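Local coordinates for protein anthranilate-CoA ligase (Stigmatella aurantiaca, PDB 4WV3) that belongs to the ANL family of AMP-binding enzymes and holds 5'-o-[(s)-[(2-aminobenzoyl)oxy](hydroxy)phosphoryl]adenosine in its ligand pocket, at residues 474-477 / 478-482; 483-486 / 487-490. All blocks are in the same frame, centred on the assembly; numbering follows the deposited sequence.

Contact 1 (474-477 / 478-482)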
loop_
_atom_site.group_PDB
_atom_site.type_symbol
_atom_site.label_atom_id
_atom_site.label_comp_id
_atom_site.label_asym_id
_atom_site.label_seq_id
_atom_site.Cartn_x
_atom_site.Cartn_y
_atom_site.Cartn_z
ATOM N N ARG A 474 18.933 22.031 20.409
ATOM C CA ARG A 474 18.322 22.611 21.597
ATOM C C ARG A 474 16.828 22.860 21.392
ATOM O O ARG A 474 16.023 22.610 22.289
ATOM C CB ARG A 474 19.038 23.909 21.975
ATOM C CG ARG A 474 18.454 24.632 23.175
ATOM C CD ARG A 474 19.366 25.765 23.619
ATOM N NE ARG A 474 19.760 26.618 22.501
ATOM C CZ ARG A 474 21.004 27.026 22.274
ATOM N NH1 ARG A 474 21.984 26.662 23.091
ATOM N NH2 ARG A 474 21.271 27.799 21.231
ATOM N N GLN A 475 16.465 23.346 20.208
ATOM C CA GLN A 475 15.064 23.600 19.876
ATOM C C GLN A 475 14.250 22.311 19.873
ATOM O O GLN A 475 13.168 22.249 20.455
ATOM C CB GLN A 475 14.944 24.293 18.518
ATOM C CG GLN A 475 15.477 25.716 18.489
ATOM C CD GLN A 475 15.331 26.365 17.127
ATOM O OE1 GLN A 475 14.519 25.936 16.306
ATOM N NE2 GLN A 475 16.122 27.402 16.876
ATOM N N ILE A 476 14.778 21.285 19.212
ATOM C CA ILE A 476 14.122 19.984 19.158
ATOM C C ILE A 476 14.037 19.370 20.552
ATOM O O ILE A 476 13.029 18.760 20.915
ATOM C CB ILE A 476 14.860 19.022 18.201
ATOM C CG1 ILE A 476 14.791 19.546 16.765
ATOM C CG2 ILE A 476 14.269 17.625 18.273
ATOM C CD1 ILE A 476 15.456 18.640 15.751
ATOM N N THR A 477 15.096 19.549 21.335
ATOM C CA THR A 477 15.136 19.048 22.704
ATOM C C THR A 477 14.078 19.721 23.573
ATOM O O THR A 477 13.333 19.051 24.288
ATOM C CB THR A 477 16.523 19.262 23.340
ATOM O OG1 THR A 477 17.517 18.582 22.564
ATOM C CG2 THR A 477 16.549 18.730 24.765
ATOM N N ASP A 478 14.014 21.047 23.504
ATOM C CA ASP A 478 13.052 21.807 24.297
ATOM C C ASP A 478 11.619 21.558 23.836
ATOM O O ASP A 478 10.676 21.674 24.620
ATOM C CB ASP A 478 13.371 23.303 24.248
ATOM C CG ASP A 478 14.726 23.629 24.847
ATOM O OD1 ASP A 478 15.258 22.793 25.609
ATOM O OD2 ASP A 478 15.258 24.722 24.557
ATOM N N HIS A 479 11.461 21.215 22.562
ATOM C CA HIS A 479 10.149 20.912 22.009
ATOM C C HIS A 479 9.625 19.584 22.549
ATOM O O HIS A 479 8.425 19.424 22.775
ATOM C CB HIS A 479 10.212 20.873 20.481
ATOM C CG HIS A 479 8.926 20.475 19.831
ATOM N ND1 HIS A 479 7.763 21.203 19.971
ATOM C CD2 HIS A 479 8.617 19.424 19.035
ATOM C CE1 HIS A 479 6.795 20.619 19.289
ATOM N NE2 HIS A 479 7.286 19.536 18.712
ATOM N N CYS A 480 10.533 18.636 22.758
ATOM C CA CYS A 480 10.164 17.323 23.275
ATOM C C CYS A 480 9.891 17.365 24.775
ATOM O O CYS A 480 9.149 16.538 25.304
ATOM C CB CYS A 480 11.257 16.298 22.968
ATOM S SG CYS A 480 11.429 15.903 21.214
ATOM N N THR A 481 10.497 18.333 25.453
ATOM C CA THR A 481 10.292 18.506 26.886
ATOM C C THR A 481 8.904 19.082 27.157
ATOM O O THR A 481 8.261 18.746 28.152
ATOM C CB THR A 481 11.365 19.433 27.493
ATOM O OG1 THR A 481 12.669 18.927 27.178
ATOM C CG2 THR A 481 11.213 19.521 29.005
ATOM N N GLU A 482 8.442 19.940 26.254
ATOM C CA GLU A 482 7.156 20.607 26.420
ATOM C C GLU A 482 5.972 19.739 26.002
ATOM O O GLU A 482 4.867 19.898 26.520
ATOM C CB GLU A 482 7.132 21.922 25.637
ATOM C CG GLU A 482 8.056 22.994 26.189
ATOM C CD GLU A 482 8.077 24.243 25.329
ATOM O OE1 GLU A 482 7.926 24.119 24.094
ATOM O OE2 GLU A 482 8.241 25.348 25.887
#

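Contact 2 (483-486 / 487-490)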
loop_
_atom_site.group_PDB
_atom_site.type_symbol
_atom_site.label_atom_id
_atom_site.label_comp_id
_atom_site.label_asym_id
_atom_site.label_seq_id
_atom_site.Cartn_x
_atom_site.Cartn_y
_atom_site.Cartn_z
ATOM N N LYS A 483 6.203 18.820 25.069
ATOM C CA LYS A 483 5.105 18.064 24.468
ATOM C C LYS A 483 4.980 16.616 24.944
ATOM O O LYS A 483 3.890 16.042 24.902
ATOM C CB LYS A 483 5.197 18.105 22.940
ATOM C CG LYS A 483 4.390 19.221 22.289
ATOM C CD LYS A 483 4.910 20.595 22.672
ATOM C CE LYS A 483 4.055 21.695 22.065
ATOM N NZ LYS A 483 4.014 21.614 20.578
ATOM N N MET A 484 6.082 16.024 25.389
ATOM C CA MET A 484 6.067 14.620 25.788
ATOM C C MET A 484 6.545 14.412 27.218
ATOM O O MET A 484 7.270 15.240 27.770
ATOM C CB MET A 484 6.926 13.783 24.841
ATOM C CG MET A 484 6.543 13.898 23.381
ATOM S SD MET A 484 7.565 12.829 22.356
ATOM C CE MET A 484 9.199 13.308 22.907
ATOM N N ALA A 485 6.132 13.295 27.813
ATOM C CA ALA A 485 6.598 12.923 29.141
ATOM C C ALA A 485 8.079 12.580 29.071
ATOM O O ALA A 485 8.595 12.252 28.002
ATOM C CB ALA A 485 5.793 11.756 29.693
ATOM N N ALA A 486 8.755 12.652 30.213
ATOM C CA ALA A 486 10.207 12.511 30.255
ATOM C C ALA A 486 10.711 11.173 29.711
ATOM O O ALA A 486 11.734 11.121 29.028
ATOM C CB ALA A 486 10.701 12.705 31.682
ATOM N N TYR A 487 9.987 10.098 30.003
ATOM C CA TYR A 487 10.417 8.767 29.584
ATOM C C TYR A 487 10.214 8.530 28.087
ATOM O O TYR A 487 10.757 7.578 27.528
ATOM C CB TYR A 487 9.709 7.683 30.401
ATOM C CG TYR A 487 8.217 7.603 30.174
ATOM C CD1 TYR A 487 7.682 6.706 29.257
ATOM C CD2 TYR A 487 7.342 8.420 30.878
ATOM C CE1 TYR A 487 6.318 6.629 29.046
ATOM C CE2 TYR A 487 5.977 8.348 30.674
ATOM C CZ TYR A 487 5.470 7.451 29.757
ATOM O OH TYR A 487 4.113 7.377 29.550
ATOM N N LYS A 488 9.435 9.395 27.445
ATOM C CA LYS A 488 9.168 9.269 26.014
ATOM C C LYS A 488 10.133 10.107 25.179
ATOM O O LYS A 488 10.210 9.947 23.961
ATOM C CB LYS A 488 7.724 9.668 25.698
ATOM C CG LYS A 488 6.684 8.726 26.274
ATOM C CD LYS A 488 5.592 9.492 27.002
ATOM C CE LYS A 488 4.590 10.105 26.045
ATOM N NZ LYS A 488 3.637 9.081 25.543
ATOM N N ARG A 489 10.865 10.998 25.839
ATOM C CA ARG A 489 11.795 11.888 25.151
ATOM C C ARG A 489 13.019 11.136 24.639
ATOM O O ARG A 489 13.591 10.315 25.356
ATOM C CB ARG A 489 12.223 13.029 26.074
ATOM C CG ARG A 489 11.074 13.912 26.530
ATOM C CD ARG A 489 11.467 14.765 27.721
ATOM N NE ARG A 489 10.306 15.404 28.333
ATOM C CZ ARG A 489 10.303 15.943 29.547
ATOM N NH1 ARG A 489 11.400 15.917 30.292
ATOM N NH2 ARG A 489 9.197 16.503 30.021
ATOM N N PRO A 490 13.420 11.416 23.389
ATOM C CA PRO A 490 14.584 10.773 22.770
ATOM C C PRO A 490 15.883 11.062 23.518
ATOM O O PRO A 490 16.284 12.218 23.651
ATOM C CB PRO A 490 14.626 11.392 21.365
ATOM C CG PRO A 490 13.828 12.648 21.467
ATOM C CD PRO A 490 12.761 12.362 22.474
#

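Contact 1 (474-477 / 478-482)
Arg474 and Asp478, one helical turn apart, run side by side and point the same way, with the guanidinium and carboxylate planes 31° apart. They meet through the aliphatic stem, Arg474 CG lying 3.5 Å from Asp478 OD2, whereas the charged ends stay apart, with 5.3 Å between Arg474 NE and Asp478 OD2; any attraction between the opposite charges is probably weak, and they form no salt bridge with each other. On the next turn Thr481 folds back on the helix: OG1 stands beside its own backbone N (chi1 -55°) and donates to Thr477 O over 3.0 Å. The same carbonyl accepts Thr481 N at 3.1 Å, hydroxyl and amide arriving from opposite faces of its plane, so one oxygen is gripped twice by one residue. Thr477 OG1 is likewise hydrogen-bonded to Ile473 O, one turn earlier. The buried side is apolar, Ile476 CG2 lying 4.4 Å from Cys480 SG; both residues rest on Leu433 of helix 426-433, and Ile476 also reaches Ile493 and Phe495 of strand 492-496. His479 is tied to Thr432 O through NE2. Such a two-sided pattern marks an amphipathic helix, here the crossover helix 470-483 of a beta-alpha-beta unit in the C-terminal domain.

Contact 2 (483-486 / 487-490)
Arg489 sets out with CG beside its backbone N (chi1 -61°) and stays extended as far as NE, which lays its guanidinium alongside Met484 O and over Ala486. Met484 also starts beside its backbone N, but a bend at chi3 (-51°) carries CE to Lys488 O and Pro490 CD. The arginine grips the Met484 carbonyl side-on: NE donates at 3.1 Å to Met484 O from above the carbonyl plane, while NH2 reaches the same Met484 O at 3.2 Å within that plane. The oxygen lies close to the guanidinium plane, and Ala486 CA sits 3.3 Å above one face of the group, toward its rim. Within the turn Lys488 N donates to Ala485 O over 3.0 Å, and Arg489 N adds weak bonds to the carbonyls of Ala485 and Ala486. Met484 CE comes to 3.7 Å from Pro490 CD, the two side chains crossing at about a right angle, and Met484 continues onto Val429 and Thr432 of helix 426-433. Ala485 CB touches both Lys488 CD, at 3.5 Å, and Tyr487 CE2, while Lys488 CD also lies over one face of the Tyr487 ring, toward its rim. The far end of Lys488 forms a salt bridge with Glu428, and Tyr487 packs on Ile422 and Val424. A carbonyl just past the helix end is thus shared by two N-H groups of one cation, which should fix the rotation of the guanidinium and probably polarises that carbonyl.

How the contacts relate
Contacts 1 and 2 follow in series on one connection of the C-terminal domain, their centres about 10 Å apart: contact 1 lies within helix 470-483, and contact 2 spans the end of that helix and the loop to strand 492-496. Contact 1 is partly buried, with an apolar side against helix 426-433 and strand 492-496 and a polar side outward; contact 2 lies at the surface, with Met484 as its buried residue. Both pack on helix 426-433. Repeating backbone bonds dominate the first, whereas the second adds to a few turn bonds a charged side chain gripping a carbonyl. They touch directly, Arg489 NH2 lying 3.1 Å from Thr481 O and Pro490 CD 4.0 Å from Cys480 SG.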